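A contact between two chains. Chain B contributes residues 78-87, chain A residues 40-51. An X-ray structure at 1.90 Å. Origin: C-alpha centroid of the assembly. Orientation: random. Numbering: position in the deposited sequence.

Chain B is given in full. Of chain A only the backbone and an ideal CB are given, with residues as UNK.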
# COMPACT_ATOMS: atom_id res chain seq x y z
N PHE B 78 -4.79 -3.03 -0.85
CA PHE B 78 -5.03 -1.84 -0.04
C PHE B 78 -5.71 -2.18 1.28
O PHE B 78 -6.85 -1.78 1.52
CB PHE B 78 -5.92 -0.84 -0.81
CG PHE B 78 -5.20 -0.08 -1.89
CD1 PHE B 78 -5.91 0.75 -2.74
CD2 PHE B 78 -3.82 -0.18 -2.05
CE1 PHE B 78 -5.26 1.47 -3.73
CE2 PHE B 78 -3.17 0.53 -3.05
CZ PHE B 78 -3.90 1.36 -3.89
N ARG B 79 -5.03 -2.91 2.14
CA ARG B 79 -5.65 -3.40 3.36
C ARG B 79 -4.61 -3.80 4.39
O ARG B 79 -3.42 -3.87 4.07
CB ARG B 79 -6.54 -4.60 3.05
CG ARG B 79 -5.79 -5.78 2.44
CD ARG B 79 -6.75 -6.85 1.89
NE ARG B 79 -6.03 -7.91 1.20
CZ ARG B 79 -5.51 -8.97 1.80
NH1 ARG B 79 -4.86 -9.89 1.10
NH2 ARG B 79 -5.64 -9.12 3.11
N LEU B 80 -5.06 -4.05 5.61
CA LEU B 80 -4.20 -4.64 6.62
C LEU B 80 -4.28 -6.14 6.44
O LEU B 80 -5.31 -6.75 6.70
CB LEU B 80 -4.68 -4.26 8.02
CG LEU B 80 -3.91 -4.88 9.19
CD1 LEU B 80 -2.44 -4.44 9.17
CD2 LEU B 80 -4.55 -4.51 10.51
N PHE B 81 -3.20 -6.74 5.95
CA PHE B 81 -3.16 -8.19 5.81
C PHE B 81 -3.27 -8.81 7.19
O PHE B 81 -2.77 -8.24 8.16
CB PHE B 81 -1.87 -8.64 5.12
CG PHE B 81 -1.83 -8.32 3.65
CD1 PHE B 81 -1.84 -7.00 3.21
CD2 PHE B 81 -1.77 -9.33 2.71
CE1 PHE B 81 -1.81 -6.70 1.87
CE2 PHE B 81 -1.72 -9.04 1.35
CZ PHE B 81 -1.74 -7.72 0.93
N SER B 82 -3.91 -9.97 7.28
CA SER B 82 -4.08 -10.63 8.57
C SER B 82 -2.75 -11.18 9.07
O SER B 82 -1.81 -11.37 8.29
CB SER B 82 -5.11 -11.76 8.48
OG SER B 82 -4.62 -12.83 7.68
N ARG B 83 -2.66 -11.42 10.37
CA ARG B 83 -1.44 -11.96 10.95
C ARG B 83 -1.06 -13.29 10.29
O ARG B 83 0.12 -13.58 10.09
CB ARG B 83 -1.57 -12.11 12.46
CG ARG B 83 -1.67 -10.77 13.18
CD ARG B 83 -2.01 -10.92 14.66
NE ARG B 83 -0.97 -11.63 15.40
CZ ARG B 83 0.13 -11.06 15.87
NH1 ARG B 83 0.36 -9.77 15.67
NH2 ARG B 83 1.02 -11.79 16.54
N GLU B 84 -2.06 -14.09 9.95
CA GLU B 84 -1.82 -15.38 9.32
C GLU B 84 -1.22 -15.21 7.92
O GLU B 84 -0.39 -16.02 7.49
CB GLU B 84 -3.10 -16.21 9.25
CG GLU B 84 -3.73 -16.45 10.61
CD GLU B 84 -2.75 -17.02 11.62
OE1 GLU B 84 -2.27 -16.26 12.48
OE2 GLU B 84 -2.45 -18.23 11.53
N GLU B 85 -1.64 -14.16 7.23
CA GLU B 85 -1.13 -13.88 5.89
C GLU B 85 0.35 -13.49 5.86
O GLU B 85 1.05 -13.78 4.89
CB GLU B 85 -1.97 -12.79 5.20
CG GLU B 85 -3.31 -13.29 4.66
CD GLU B 85 -4.11 -12.18 4.01
OE1 GLU B 85 -4.22 -12.18 2.76
OE2 GLU B 85 -4.64 -11.31 4.74
N VAL B 86 0.82 -12.83 6.91
CA VAL B 86 2.20 -12.33 6.92
C VAL B 86 3.13 -13.09 7.87
O VAL B 86 4.29 -13.34 7.55
CB VAL B 86 2.25 -10.83 7.26
CG1 VAL B 86 1.50 -10.03 6.21
CG2 VAL B 86 1.68 -10.59 8.64
N PHE B 87 2.62 -13.45 9.05
CA PHE B 87 3.42 -14.15 10.05
C PHE B 87 3.50 -15.65 9.77
O PHE B 87 4.58 -16.23 9.81
CB PHE B 87 2.86 -13.90 11.46
CG PHE B 87 3.31 -12.60 12.07
CD1 PHE B 87 2.41 -11.57 12.29
CD2 PHE B 87 4.65 -12.41 12.42
CE1 PHE B 87 2.83 -10.37 12.86
CE2 PHE B 87 5.07 -11.21 12.99
CZ PHE B 87 4.16 -10.19 13.20
N UNK A 40 5.11 -5.84 -0.87
CA UNK A 40 5.26 -4.47 -0.39
C UNK A 40 4.16 -4.13 0.61
O UNK A 40 4.41 -3.57 1.68
CB UNK A 40 5.24 -3.49 -1.56
N UNK A 41 2.92 -4.47 0.27
CA UNK A 41 1.80 -4.18 1.15
C UNK A 41 1.81 -5.06 2.40
O UNK A 41 1.35 -4.64 3.47
CB UNK A 41 0.48 -4.36 0.39
N UNK A 42 2.37 -6.26 2.27
CA UNK A 42 2.58 -7.13 3.43
C UNK A 42 3.61 -6.53 4.39
O UNK A 42 3.43 -6.58 5.60
CB UNK A 42 3.03 -8.52 2.98
N UNK A 43 4.68 -5.97 3.83
CA UNK A 43 5.75 -5.37 4.64
C UNK A 43 5.22 -4.26 5.54
O UNK A 43 5.64 -4.12 6.69
CB UNK A 43 6.85 -4.82 3.74
N UNK A 44 4.29 -3.48 5.00
CA UNK A 44 3.63 -2.43 5.77
C UNK A 44 2.80 -3.02 6.90
O UNK A 44 2.83 -2.51 8.02
CB UNK A 44 2.75 -1.58 4.86
N UNK A 45 2.05 -4.08 6.62
CA UNK A 45 1.26 -4.73 7.65
C UNK A 45 2.17 -5.27 8.75
O UNK A 45 1.85 -5.18 9.93
CB UNK A 45 0.42 -5.86 7.05
N UNK A 46 3.31 -5.84 8.35
CA UNK A 46 4.28 -6.37 9.30
C UNK A 46 4.82 -5.28 10.24
O UNK A 46 4.95 -5.51 11.45
CB UNK A 46 5.44 -7.03 8.55
N UNK A 47 5.15 -4.12 9.70
CA UNK A 47 5.61 -3.00 10.52
C UNK A 47 4.53 -2.62 11.53
O UNK A 47 4.82 -2.43 12.71
CB UNK A 47 5.97 -1.80 9.64
N UNK A 48 3.29 -2.52 11.07
CA UNK A 48 2.17 -2.22 11.96
C UNK A 48 2.12 -3.19 13.14
O UNK A 48 2.15 -2.78 14.29
CB UNK A 48 0.85 -2.27 11.19
N UNK A 49 2.05 -4.48 12.84
CA UNK A 49 1.92 -5.51 13.88
C UNK A 49 3.08 -5.49 14.88
O UNK A 49 2.91 -5.88 16.04
CB UNK A 49 1.83 -6.89 13.23
N UNK A 50 4.25 -5.05 14.44
CA UNK A 50 5.44 -5.05 15.29
C UNK A 50 5.72 -3.74 16.01
O UNK A 50 6.70 -3.63 16.74
CB UNK A 50 6.66 -5.41 14.44
N UNK A 51 4.87 -2.74 15.81
CA UNK A 51 5.09 -1.45 16.43
C UNK A 51 3.81 -0.88 17.03
O UNK A 51 3.47 -1.19 18.17
CB UNK A 51 5.67 -0.47 15.41

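Chain A runs as a helix past a loop and short helix of chain B, so its positions sort by the direction of CA-to-CB. Position 40 has nothing of chain B within 5.5 Å of its ideal CB; chain B sets no rule, and the residue is I40(A).

Position 41 points toward chain B. Its ideal CB lies 3.6 Å from F81(B) CE1, and the ring of F78(B) stands farther out, so a large apolar or aromatic side chain would suit. It is Y41(A), chi1 m. Its CB packs 3.7 Å from F81(B) CE1, and its OH comes 3.6 Å from F78(B) CE2 at the edge of that ring, the two rings meeting obliquely. Its backbone O shares a water with R79(B) O.

Position 42 points sideways, its ideal CB 3.9 Å from V86(B) CG1. Beyond lie the face of F81(B) and the carboxylate of E85(B), which favours a long chain, apolar along its stem and perhaps positive at its tip: lysine or arginine, though methionine could cover the ring. K42(A) fits: CG lies over the F81(B) face, 4.0 Å from the ring centroid, and NZ gives a hydrogen bond to a water that in turn donates to E85(B) OE1. That carboxylate is also in a salt bridge with R79(B); the lysine meets it through the water.

Position 43 points away and position 44 sideways, both without chain B atoms near the ideal CB; they are Q43(A) and A44(A).

Position 45 is tight. Its ideal CB points toward chain B, 3.8 Å from L80(B) CD1 and 4.4 Å from V86(B) CG1, while F81(B) N, 3.9 Å away, offers a donor. A small residue is indicated: alanine would be compact, and serine could also accept; with its hydroxyl at chi1 m, the extra methyl of threonine would crowd L80(B) CD1 and F81(B) O. S45(A), chi1 m, takes the hydrogen bond from F81(B) N to OG at 3.0 Å.

Position 46 points sideways, with V86(B) CB 5.1 Å from its ideal CB and the F87(B) ring farther on; a branched or flexible apolar chain could reach both. L46(A) does so with CD2, 3.6 Å from V86(B) CG2 and over the F87(B) face.

Position 47, out of reach, is L47(A).

Position 48 points toward chain B, its ideal CB 4.4 Å from L80(B) CD1, and several apolar residues could cover that methyl. W48(A) brings its CD1 to 3.8 Å from L80(B) CD1.

Position 49 also points toward chain B, with F87(B) CE1 3.6 Å and R83(B) NH1 4.0 Å from its ideal CB. Farther along, F81(B) O offers an acceptor, so a long, flat side chain with a terminal donor is attractive. Y49(A) supplies one: OH donates to F81(B) O at 2.6 Å, and R83(B) CG lies over its ring, 3.6 Å from the centroid. With 42, 45 and 46 it also frames the hole holding V86(B).

Position 50 points sideways with nothing close to its ideal CB, so many residues would serve. N50(A) ND2 bonds to L46(A) O, 2.7 Å, and approaches F87(B) CZ. Position 51, out of reach, is T51(A).

Chain A (40-51) IYKQASLLWYNT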
# COMPACT_ATOMS: atom_id res chain seq x y z
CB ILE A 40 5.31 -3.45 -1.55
CG1 ILE A 40 6.51 -3.73 -2.45
CG2 ILE A 40 5.37 -2.03 -1.02
CD1 ILE A 40 6.60 -2.86 -3.67
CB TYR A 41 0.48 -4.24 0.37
CG TYR A 41 0.43 -3.15 -0.67
CD1 TYR A 41 0.96 -3.34 -1.94
CD2 TYR A 41 -0.10 -1.90 -0.37
CE1 TYR A 41 0.93 -2.33 -2.89
CE2 TYR A 41 -0.13 -0.88 -1.31
CZ TYR A 41 0.39 -1.11 -2.57
OH TYR A 41 0.38 -0.11 -3.53
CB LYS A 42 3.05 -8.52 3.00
CG LYS A 42 1.93 -9.45 2.54
CD LYS A 42 2.48 -10.86 2.29
CE LYS A 42 1.35 -11.86 2.14
NZ LYS A 42 0.39 -11.39 1.11
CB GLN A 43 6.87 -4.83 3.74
CG GLN A 43 7.72 -5.93 3.12
CD GLN A 43 8.43 -5.49 1.85
OE1 GLN A 43 8.61 -4.30 1.60
NE2 GLN A 43 8.85 -6.47 1.05
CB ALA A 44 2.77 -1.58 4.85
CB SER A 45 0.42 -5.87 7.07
OG SER A 45 -0.58 -5.39 6.20
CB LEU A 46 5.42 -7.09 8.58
CG LEU A 46 5.11 -8.49 8.04
CD1 LEU A 46 6.14 -8.92 6.99
CD2 LEU A 46 5.02 -9.51 9.17
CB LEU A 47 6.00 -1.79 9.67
CG LEU A 47 6.45 -0.55 10.45
CD1 LEU A 47 7.61 -0.88 11.37
CD2 LEU A 47 6.83 0.58 9.50
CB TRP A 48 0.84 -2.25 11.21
CG TRP A 48 -0.35 -2.06 12.10
CD1 TRP A 48 -1.22 -3.03 12.52
CD2 TRP A 48 -0.79 -0.83 12.68
NE1 TRP A 48 -2.19 -2.47 13.33
CE2 TRP A 48 -1.95 -1.13 13.44
CE3 TRP A 48 -0.33 0.48 12.64
CZ2 TRP A 48 -2.64 -0.14 14.15
CZ3 TRP A 48 -1.02 1.46 13.35
CH2 TRP A 48 -2.17 1.14 14.09
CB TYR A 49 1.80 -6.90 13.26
CG TYR A 49 0.47 -7.18 12.58
CD1 TYR A 49 0.42 -7.69 11.30
CD2 TYR A 49 -0.73 -6.95 13.24
CE1 TYR A 49 -0.79 -7.95 10.68
CE2 TYR A 49 -1.94 -7.21 12.63
CZ TYR A 49 -1.96 -7.71 11.35
OH TYR A 49 -3.17 -7.97 10.73
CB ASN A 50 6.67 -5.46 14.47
CG ASN A 50 6.70 -6.94 14.18
OD1 ASN A 50 7.20 -7.73 14.99
ND2 ASN A 50 6.17 -7.33 13.03
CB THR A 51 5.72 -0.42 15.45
OG1 THR A 51 4.89 -0.28 14.29
CG2 THR A 51 7.12 -0.88 15.02
O HOH W 1 -0.77 -2.79 3.61
O HOH W 2 -1.72 -12.79 1.50
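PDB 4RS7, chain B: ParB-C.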